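Long-range contacts in uncharacterized protein (Sus scrofa, PDB 5BNF), which belongs to the ADP-ribosyl cyclase family as porcine CD38, a disulfide-rich protein that joins a helical part to a parallel beta sheet: residues I13-C18 with K36-F41; K73-S78 with L94-N99; C152-V157 with V186-A191. One frame throughout, in Å; residues are numbered along the deposited sequence.

Contact 1 of 3, residues I13-C18 with K36-F41; sequences IILRRC and KIKKAF
Phe41 N donates to Ile37 O at 2.9 Å, and this helical turn sets both side chains on the side of their helix that meets Ile14 and Cys18. The partner helix repeats the spacing, with Cys18 N donating to Ile14 O at 3.0 Å. What passes between the helices is apolar packing. Ile14 reaches across with a single atom, CD1. Its CG1 lies between the backbone N and the carbonyl carbon (chi1 62°). The extended second torsion then carries CD1 outward to the facing helix. There CD1 lies 3.9 Å from Phe41 CD2 and 4.0 Å from Lys38 CA. It thus touches ring and backbone at once, and it meets the ring obliquely. Phe41 CB and Lys38 CG also lie against this methyl.

The two segments run roughly antiparallel, their axes at 143° and 9.4 Å apart at the closest point. They form a helical hairpin of helix 10-25 and helix 34-45 in the helical part of the ADP-ribosyl cyclase fold. Leu15 and Lys38 stand where the backbones come nearest. The extended aliphatic chain of Lys38 passes the branch point of Leu15, with Lys38 CD only 3.4 Å from Leu15 CG. That is tight for two carbons, and Leu15 also departs from a staggered first torsion (chi1 -131°).

Further along, Cys18 SG approaches Ile37 CG1 at 4.5 Å, a looser contact. The same sulfur is bonded to Cys34 at the start of the second helix, so a disulfide also ties the hairpin. Ile37 packs beyond the pair on Leu61 and Leu64 of helix 59-64. The Phe41 ring lies in an aromatic cluster, edge-to-face with Phe10 and Trp111 and in contact with Phe139.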
loop_
_atom_site.group_PDB
_atom_site.type_symbol
_atom_site.label_atom_id
_atom_site.label_comp_id
_atom_site.label_asym_id
_atom_site.label_seq_id
_atom_site.Cartn_x
_atom_site.Cartn_y
_atom_site.Cartn_z
ATOM N N ILE A 13 -5.913 16.782 9.133
ATOM C CA ILE A 13 -6.104 15.347 9.250
ATOM C C ILE A 13 -4.809 14.551 9.340
ATOM O O ILE A 13 -4.643 13.749 10.259
ATOM C CB ILE A 13 -6.947 14.808 8.080
ATOM C CG1 ILE A 13 -8.362 15.384 8.173
ATOM C CG2 ILE A 13 -6.969 13.285 8.102
ATOM C CD1 ILE A 13 -9.343 14.834 7.137
ATOM N N ILE A 14 -3.891 14.765 8.404
ATOM C CA ILE A 14 -2.639 14.019 8.440
ATOM C C ILE A 14 -1.776 14.411 9.627
ATOM O O ILE A 14 -0.979 13.604 10.106
ATOM C CB ILE A 14 -1.809 14.187 7.142
ATOM C CG1 ILE A 14 -1.408 15.648 6.949
ATOM C CG2 ILE A 14 -2.608 13.686 5.946
ATOM C CD1 ILE A 14 -0.484 15.865 5.755
ATOM N N LEU A 15 -1.928 15.644 10.105
ATOM C CA LEU A 15 -1.146 16.085 11.253
ATOM C C LEU A 15 -1.615 15.295 12.467
ATOM O O LEU A 15 -0.808 14.730 13.197
ATOM C CB LEU A 15 -1.336 17.582 11.521
ATOM C CG LEU A 15 -0.061 18.419 11.710
ATOM C CD1 LEU A 15 -0.348 19.511 12.727
ATOM C CD2 LEU A 15 1.110 17.557 12.191
ATOM N N ARG A 16 -2.928 15.258 12.671
ATOM C CA ARG A 16 -3.508 14.525 13.787
ATOM C C ARG A 16 -3.091 13.063 13.740
ATOM O O ARG A 16 -2.452 12.552 14.661
ATOM C CB ARG A 16 -5.034 14.596 13.735
ATOM C CG ARG A 16 -5.701 13.596 14.661
ATOM C CD ARG A 16 -6.993 13.060 14.068
ATOM N NE ARG A 16 -8.178 13.556 14.761
ATOM C CZ ARG A 16 -9.164 14.220 14.167
ATOM N NH1 ARG A 16 -9.104 14.472 12.866
ATOM N NH2 ARG A 16 -10.215 14.623 14.872
ATOM N N ARG A 17 -3.473 12.398 12.653
ATOM C CA ARG A 17 -3.169 10.991 12.458
ATOM C C ARG A 17 -1.726 10.669 12.789
ATOM O O ARG A 17 -1.453 9.733 13.538
ATOM C CB ARG A 17 -3.470 10.573 11.015
ATOM C CG ARG A 17 -4.953 10.539 10.673
ATOM C CD ARG A 17 -5.203 9.821 9.355
ATOM N NE ARG A 17 -6.627 9.724 9.052
ATOM C CZ ARG A 17 -7.115 9.138 7.968
ATOM N NH1 ARG A 17 -6.290 8.597 7.084
ATOM N NH2 ARG A 17 -8.425 9.104 7.765
ATOM N N CYS A 18 -0.803 11.447 12.239
ATOM C CA CYS A 18 0.612 11.215 12.496
ATOM C C CYS A 18 0.938 11.146 13.988
ATOM O O CYS A 18 1.568 10.193 14.448
ATOM C CB CYS A 18 1.454 12.303 11.838
ATOM S SG CYS A 18 3.226 12.201 12.230
ATOM N N LYS A 36 6.993 18.043 10.653
ATOM C CA LYS A 36 8.001 17.913 9.609
ATOM C C LYS A 36 7.432 17.049 8.492
ATOM O O LYS A 36 7.579 17.362 7.312
ATOM C CB LYS A 36 9.253 17.248 10.176
ATOM C CG LYS A 36 10.545 17.993 9.911
ATOM C CD LYS A 36 11.372 18.099 11.186
ATOM C CE LYS A 36 11.686 16.728 11.774
ATOM N NZ LYS A 36 12.377 16.838 13.090
ATOM N N ILE A 37 6.787 15.954 8.886
ATOM C CA ILE A 37 6.186 15.024 7.940
ATOM C C ILE A 37 5.117 15.732 7.111
ATOM O O ILE A 37 5.166 15.716 5.882
ATOM C CB ILE A 37 5.538 13.816 8.670
ATOM C CG1 ILE A 37 6.603 13.014 9.423
ATOM C CG2 ILE A 37 4.842 12.910 7.669
ATOM C CD1 ILE A 37 7.580 12.268 8.530
ATOM N N LYS A 38 4.160 16.356 7.794
ATOM C CA LYS A 38 3.069 17.073 7.141
ATOM C C LYS A 38 3.578 18.069 6.110
ATOM O O LYS A 38 2.984 18.233 5.042
ATOM C CB LYS A 38 2.230 17.805 8.186
ATOM C CG LYS A 38 1.366 18.915 7.616
ATOM C CD LYS A 38 0.827 19.815 8.718
ATOM C CE LYS A 38 0.517 21.207 8.188
ATOM N NZ LYS A 38 0.115 22.147 9.275
ATOM N N LYS A 39 4.675 18.738 6.442
ATOM C CA LYS A 39 5.269 19.719 5.549
ATOM C C LYS A 39 5.750 19.032 4.279
ATOM O O LYS A 39 5.512 19.511 3.174
ATOM C CB LYS A 39 6.450 20.408 6.236
ATOM C CG LYS A 39 7.106 21.489 5.397
ATOM C CD LYS A 39 6.154 22.648 5.158
ATOM C CE LYS A 39 6.805 23.712 4.296
ATOM N NZ LYS A 39 5.834 24.792 3.961
ATOM N N ALA A 40 6.431 17.906 4.448
ATOM C CA ALA A 40 6.953 17.143 3.322
ATOM C C ALA A 40 5.843 16.603 2.418
ATOM O O ALA A 40 5.929 16.674 1.189
ATOM C CB ALA A 40 7.789 16.004 3.837
ATOM N N PHE A 41 4.811 16.050 3.039
ATOM C CA PHE A 41 3.684 15.505 2.306
ATOM C C PHE A 41 3.161 16.615 1.403
ATOM O O PHE A 41 3.164 16.495 0.179
ATOM C CB PHE A 41 2.585 15.081 3.284
ATOM C CG PHE A 41 1.735 13.936 2.800
ATOM C CD1 PHE A 41 1.449 13.775 1.446
ATOM C CD2 PHE A 41 1.199 13.031 3.709
ATOM C CE1 PHE A 41 0.640 12.724 1.006
ATOM C CE2 PHE A 41 0.389 11.979 3.281
ATOM C CZ PHE A 41 0.109 11.826 1.925
#

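Contact 2 of 3, residues K73-S78 with L94-N99; sequences KTVFWS and LFTLEN
Val75 pushes CG2 against the branch point of Leu94, with Val75 CG2 3.4 Å from Leu94 CG. The first torsion of Val75 sets CG2 beside its own backbone N (CG1 anti, chi1 177°), which turns this methyl to Leu94. Leu94 spreads to Lys73 as well: its CD1 lies 3.5 Å from Lys73 CD. Both pairs are tight, and in both the side chains cross at about a right angle.

The backbones join beside this packing. Val75 N donates to Phe95 O at 2.9 Å, while Phe95 N makes a weak bond to Lys73 O. One residue on, Thr96 CA points its hydrogen at Val75 O, 3.4 Å away. Val75 O also accepts from a water at 2.9 Å, where the two segments diverge. Leu97 N lies unusually close to the same water, so a bridge through it is doubtful.

Trp77 and Glu98 reach toward each other, tip to tip. Trp77 NE1 makes a weak bond to Glu98 OE1, short at 2.6 Å and bent to 123° at the hydrogen, so its geometry is doubtful. Glu98 OE2 sits in the ring plane at the indole edge, 3.0 Å from Trp77 CZ2. The carboxylate is turned 70° to the ring.

The 94-99 loop runs along one edge of strand 75-77, an edge strand of the parallel sheet. Strand 153-160 pairs with its other edge, and Leu97 packs on helix 135-149.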
loop_
_atom_site.group_PDB
_atom_site.type_symbol
_atom_site.label_atom_id
_atom_site.label_comp_id
_atom_site.label_asym_id
_atom_site.label_seq_id
_atom_site.Cartn_x
_atom_site.Cartn_y
_atom_site.Cartn_z
ATOM N N LYS A 73 6.170 -10.411 9.969
ATOM C CA LYS A 73 4.981 -9.620 10.258
ATOM C C LYS A 73 4.317 -8.967 9.044
ATOM O O LYS A 73 3.141 -8.612 9.101
ATOM C CB LYS A 73 5.333 -8.550 11.288
ATOM C CG LYS A 73 5.805 -9.108 12.622
ATOM C CD LYS A 73 4.636 -9.395 13.552
ATOM C CE LYS A 73 4.595 -10.862 13.960
ATOM N NZ LYS A 73 5.845 -11.301 14.655
ATOM N N THR A 74 5.063 -8.822 7.950
ATOM C CA THR A 74 4.536 -8.212 6.728
ATOM C C THR A 74 3.395 -9.000 6.099
ATOM O O THR A 74 3.549 -10.165 5.730
ATOM C CB THR A 74 5.629 -8.050 5.677
ATOM O OG1 THR A 74 6.667 -7.224 6.206
ATOM C CG2 THR A 74 5.070 -7.406 4.431
ATOM N N VAL A 75 2.257 -8.334 5.954
ATOM C CA VAL A 75 1.069 -8.943 5.377
ATOM C C VAL A 75 0.496 -8.124 4.228
ATOM O O VAL A 75 0.493 -6.896 4.269
ATOM C CB VAL A 75 -0.012 -9.112 6.446
ATOM C CG1 VAL A 75 -1.272 -9.680 5.833
ATOM C CG2 VAL A 75 0.507 -10.030 7.551
ATOM N N PHE A 76 0.012 -8.825 3.206
ATOM C CA PHE A 76 -0.586 -8.199 2.032
ATOM C C PHE A 76 -2.020 -8.687 1.850
ATOM O O PHE A 76 -2.338 -9.845 2.136
ATOM C CB PHE A 76 0.208 -8.556 0.770
ATOM C CG PHE A 76 1.564 -7.922 0.699
ATOM C CD1 PHE A 76 1.699 -6.565 0.440
ATOM C CD2 PHE A 76 2.710 -8.682 0.887
ATOM C CE1 PHE A 76 2.962 -5.979 0.367
ATOM C CE2 PHE A 76 3.978 -8.098 0.815
ATOM C CZ PHE A 76 4.101 -6.750 0.555
ATOM N N TRP A 77 -2.884 -7.798 1.374
ATOM C CA TRP A 77 -4.276 -8.138 1.113
ATOM C C TRP A 77 -4.538 -7.689 -0.316
ATOM O O TRP A 77 -4.291 -6.537 -0.661
ATOM C CB TRP A 77 -5.202 -7.390 2.064
ATOM C CG TRP A 77 -4.820 -5.967 2.202
ATOM C CD1 TRP A 77 -3.930 -5.448 3.092
ATOM C CD2 TRP A 77 -5.232 -4.880 1.365
ATOM N NE1 TRP A 77 -3.756 -4.108 2.862
ATOM C CE2 TRP A 77 -4.544 -3.733 1.806
ATOM C CE3 TRP A 77 -6.114 -4.765 0.281
ATOM C CZ2 TRP A 77 -4.707 -2.483 1.203
ATOM C CZ3 TRP A 77 -6.275 -3.522 -0.320
ATOM C CH2 TRP A 77 -5.573 -2.397 0.145
ATOM N N SER A 78 -5.001 -8.592 -1.166
ATOM C CA SER A 78 -5.257 -8.194 -2.538
ATOM C C SER A 78 -6.727 -8.330 -2.895
ATOM O O SER A 78 -7.231 -9.430 -3.115
ATOM C CB SER A 78 -4.406 -9.007 -3.510
ATOM O OG SER A 78 -4.379 -8.374 -4.778
ATOM N N LEU A 94 0.401 -7.242 13.628
ATOM C CA LEU A 94 0.841 -7.611 12.291
ATOM C C LEU A 94 0.701 -6.409 11.344
ATOM O O LEU A 94 -0.316 -5.721 11.354
ATOM C CB LEU A 94 -0.004 -8.782 11.804
ATOM C CG LEU A 94 0.636 -9.854 10.903
ATOM C CD1 LEU A 94 1.950 -10.335 11.528
ATOM C CD2 LEU A 94 -0.381 -10.965 10.754
ATOM N N PHE A 95 1.723 -6.159 10.535
ATOM C CA PHE A 95 1.725 -5.005 9.652
ATOM C C PHE A 95 1.273 -5.130 8.205
ATOM O O PHE A 95 1.908 -5.818 7.405
ATOM C CB PHE A 95 3.120 -4.381 9.645
ATOM C CG PHE A 95 3.572 -3.878 10.987
ATOM C CD1 PHE A 95 3.459 -2.532 11.320
ATOM C CD2 PHE A 95 4.108 -4.756 11.924
ATOM C CE1 PHE A 95 3.874 -2.066 12.567
ATOM C CE2 PHE A 95 4.525 -4.304 13.172
ATOM C CZ PHE A 95 4.409 -2.956 13.497
ATOM N N THR A 96 0.178 -4.448 7.870
ATOM C CA THR A 96 -0.308 -4.398 6.494
ATOM C C THR A 96 0.128 -2.988 6.095
ATOM O O THR A 96 0.461 -2.192 6.964
ATOM C CB THR A 96 -1.838 -4.513 6.416
ATOM O OG1 THR A 96 -2.448 -3.432 7.133
ATOM C CG2 THR A 96 -2.291 -5.830 7.001
ATOM N N LEU A 97 0.138 -2.657 4.810
ATOM C CA LEU A 97 0.578 -1.318 4.410
ATOM C C LEU A 97 -0.115 -0.194 5.189
ATOM O O LEU A 97 0.522 0.789 5.573
ATOM C CB LEU A 97 0.386 -1.108 2.899
ATOM C CG LEU A 97 0.924 0.204 2.313
ATOM C CD1 LEU A 97 2.343 0.460 2.778
ATOM C CD2 LEU A 97 0.876 0.132 0.794
ATOM N N GLU A 98 -1.407 -0.345 5.447
ATOM C CA GLU A 98 -2.160 0.676 6.174
ATOM C C GLU A 98 -1.836 0.770 7.666
ATOM O O GLU A 98 -2.325 1.674 8.346
ATOM C CB GLU A 98 -3.670 0.452 6.009
ATOM C CG GLU A 98 -4.168 0.473 4.575
ATOM C CD GLU A 98 -3.618 -0.676 3.761
ATOM O OE1 GLU A 98 -3.752 -1.833 4.207
ATOM O OE2 GLU A 98 -3.054 -0.422 2.677
ATOM N N ASN A 99 -1.036 -0.156 8.188
ATOM C CA ASN A 99 -0.688 -0.107 9.607
ATOM C C ASN A 99 0.659 0.567 9.839
ATOM O O ASN A 99 1.082 0.750 10.977
ATOM C CB ASN A 99 -0.687 -1.513 10.221
ATOM C CG ASN A 99 -2.058 -2.160 10.195
ATOM O OD1 ASN A 99 -3.051 -1.551 10.587
ATOM N ND2 ASN A 99 -2.115 -3.407 9.741
HETATM O O HOH W 1 -0.580 -4.417 3.163
#

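Contact 3 of 3, residues C152-V157 with V186-A191; sequences CGMVQV and VHTLKA
Val155 bonds through both its N and its O to strand 186-194, as expected of parallel strands. Val155 N donates to Thr188 O at 3.0 Å, and Lys190 N donates to Val155 O at 2.8 Å. The second bond is nearly straight at hydrogen, 168°. The two strands are those of a beta-alpha-beta unit, with helix 172-180 between them in the chain. Val157 N continues the ladder to Lys190 O.

On one face of the sheet, Val155 CG2 packs on Leu189 CG at 3.6 Å, and its CG1 meets Val186 CG2 across the strands. Val157 and Ala191 extend this buried row. On the other face, Met154 reaches forward along the strand to Lys190. CG is anti to the backbone N (chi1 179°), and bends at the next two torsions bring Met154 CE to 3.4 Å from Lys190 CD, a tight fit.

A beta bulge lies at the start of the pairing: Gly153 pairs with Val186 but Met154 with Thr188, so His187 is the extra residue. His187 N donates to Gly153 O, which also lies over the centre of the His187 ring, 3.6 Å above its plane.

Further out, Phe224 of strand 223-229 packs on Leu189 and Ala191. The Cys152 disulfide and the Met154 N bond tie the start of strand 153-160 to Cys71 and Asp72. The imidazole itself is positioned in its plane, where His187 ND1 shares a hydrogen bond with Thr188 OG1 at 2.8 Å.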
loop_
_atom_site.group_PDB
_atom_site.type_symbol
_atom_site.label_atom_id
_atom_site.label_comp_id
_atom_site.label_asym_id
_atom_site.label_seq_id
_atom_site.Cartn_x
_atom_site.Cartn_y
_atom_site.Cartn_z
ATOM N N CYS A 152 11.004 -8.992 5.303
ATOM C CA CYS A 152 11.999 -9.998 5.655
ATOM C C CYS A 152 11.334 -11.195 6.313
ATOM O O CYS A 152 10.262 -11.071 6.917
ATOM C CB CYS A 152 13.061 -9.413 6.598
ATOM S SG CYS A 152 12.407 -8.492 8.030
ATOM N N GLY A 153 11.979 -12.351 6.183
ATOM C CA GLY A 153 11.454 -13.573 6.769
ATOM C C GLY A 153 10.325 -14.162 5.950
ATOM O O GLY A 153 10.457 -14.393 4.749
ATOM N N MET A 154 9.204 -14.403 6.605
ATOM C CA MET A 154 8.045 -14.963 5.945
ATOM C C MET A 154 6.979 -13.889 5.748
ATOM O O MET A 154 6.622 -13.176 6.683
ATOM C CB MET A 154 7.492 -16.120 6.778
ATOM C CG MET A 154 6.267 -16.772 6.197
ATOM S SD MET A 154 4.772 -16.065 6.883
ATOM C CE MET A 154 4.570 -17.106 8.322
ATOM N N VAL A 155 6.490 -13.769 4.517
ATOM C CA VAL A 155 5.456 -12.797 4.191
ATOM C C VAL A 155 4.154 -13.520 3.881
ATOM O O VAL A 155 4.152 -14.681 3.465
ATOM C CB VAL A 155 5.841 -11.931 2.963
ATOM C CG1 VAL A 155 7.091 -11.155 3.260
ATOM C CG2 VAL A 155 6.046 -12.810 1.739
ATOM N N GLN A 156 3.047 -12.816 4.074
ATOM C CA GLN A 156 1.733 -13.379 3.828
ATOM C C GLN A 156 0.894 -12.493 2.922
ATOM O O GLN A 156 1.112 -11.283 2.833
ATOM C CB GLN A 156 0.983 -13.557 5.151
ATOM C CG GLN A 156 1.625 -14.498 6.132
ATOM C CD GLN A 156 0.866 -14.544 7.444
ATOM O OE1 GLN A 156 1.079 -13.725 8.328
ATOM N NE2 GLN A 156 -0.047 -15.496 7.560
ATOM N N VAL A 157 -0.076 -13.104 2.253
ATOM C CA VAL A 157 -0.980 -12.363 1.393
ATOM C C VAL A 157 -2.334 -13.037 1.470
ATOM O O VAL A 157 -2.421 -14.262 1.387
ATOM C CB VAL A 157 -0.490 -12.333 -0.072
ATOM C CG1 VAL A 157 -0.400 -13.739 -0.630
ATOM C CG2 VAL A 157 -1.428 -11.473 -0.912
ATOM N N VAL A 186 13.496 -12.349 2.039
ATOM C CA VAL A 186 12.260 -13.113 2.155
ATOM C C VAL A 186 12.479 -14.519 1.604
ATOM O O VAL A 186 12.842 -14.689 0.440
ATOM C CB VAL A 186 11.106 -12.435 1.380
ATOM C CG1 VAL A 186 9.925 -13.377 1.273
ATOM C CG2 VAL A 186 10.683 -11.164 2.093
ATOM N N HIS A 187 12.257 -15.525 2.445
ATOM C CA HIS A 187 12.451 -16.908 2.033
ATOM C C HIS A 187 11.148 -17.619 1.705
ATOM O O HIS A 187 11.121 -18.531 0.879
ATOM C CB HIS A 187 13.188 -17.680 3.132
ATOM C CG HIS A 187 12.494 -17.642 4.459
ATOM N ND1 HIS A 187 11.224 -18.144 4.648
ATOM C CD2 HIS A 187 12.873 -17.123 5.651
ATOM C CE1 HIS A 187 10.849 -17.934 5.897
ATOM N NE2 HIS A 187 11.833 -17.317 6.527
ATOM N N THR A 188 10.064 -17.208 2.345
ATOM C CA THR A 188 8.784 -17.857 2.109
ATOM C C THR A 188 7.651 -16.867 1.990
ATOM O O THR A 188 7.634 -15.842 2.664
ATOM C CB THR A 188 8.419 -18.830 3.271
ATOM O OG1 THR A 188 9.400 -19.870 3.355
ATOM C CG2 THR A 188 7.047 -19.452 3.048
ATOM N N LEU A 189 6.704 -17.185 1.120
ATOM C CA LEU A 189 5.513 -16.372 0.960
ATOM C C LEU A 189 4.355 -17.336 1.115
ATOM O O LEU A 189 4.285 -18.346 0.424
ATOM C CB LEU A 189 5.452 -15.712 -0.414
ATOM C CG LEU A 189 4.196 -14.854 -0.616
ATOM C CD1 LEU A 189 4.474 -13.790 -1.653
ATOM C CD2 LEU A 189 3.016 -15.716 -1.032
ATOM N N LYS A 190 3.459 -17.038 2.040
ATOM C CA LYS A 190 2.315 -17.900 2.264
ATOM C C LYS A 190 1.059 -17.190 1.809
ATOM O O LYS A 190 0.847 -16.022 2.128
ATOM C CB LYS A 190 2.213 -18.263 3.749
ATOM C CG LYS A 190 3.336 -19.173 4.222
ATOM C CD LYS A 190 3.579 -19.065 5.718
ATOM C CE LYS A 190 2.287 -19.154 6.519
ATOM N NZ LYS A 190 1.515 -20.390 6.230
ATOM N N ALA A 191 0.229 -17.889 1.050
ATOM C CA ALA A 191 -1.003 -17.288 0.574
ATOM C C ALA A 191 -2.191 -17.962 1.230
ATOM O O ALA A 191 -2.194 -19.175 1.410
ATOM C CB ALA A 191 -1.099 -17.415 -0.945
#

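Overall arrangement
From the N terminus, contact 1 closes first, bringing two successive helices of the helical part together over 17 intervening residues. Contact 2 closes the next long loop, part of which is not modelled, and lays the segment before helix 101-106 on strand 75-77. Contact 3 closes the beta-alpha-beta crossover. The three follow in series; none nests or crosses. Contacts 2 and 3 share the parallel sheet: Phe76 N and Gln156 O, 2.7 Å apart, probably bond between neighbouring strands. Contact 1 touches neither. It lies across the centre of the chain from contact 3, their centres about 31 Å apart, with contact 2 nearer that centre.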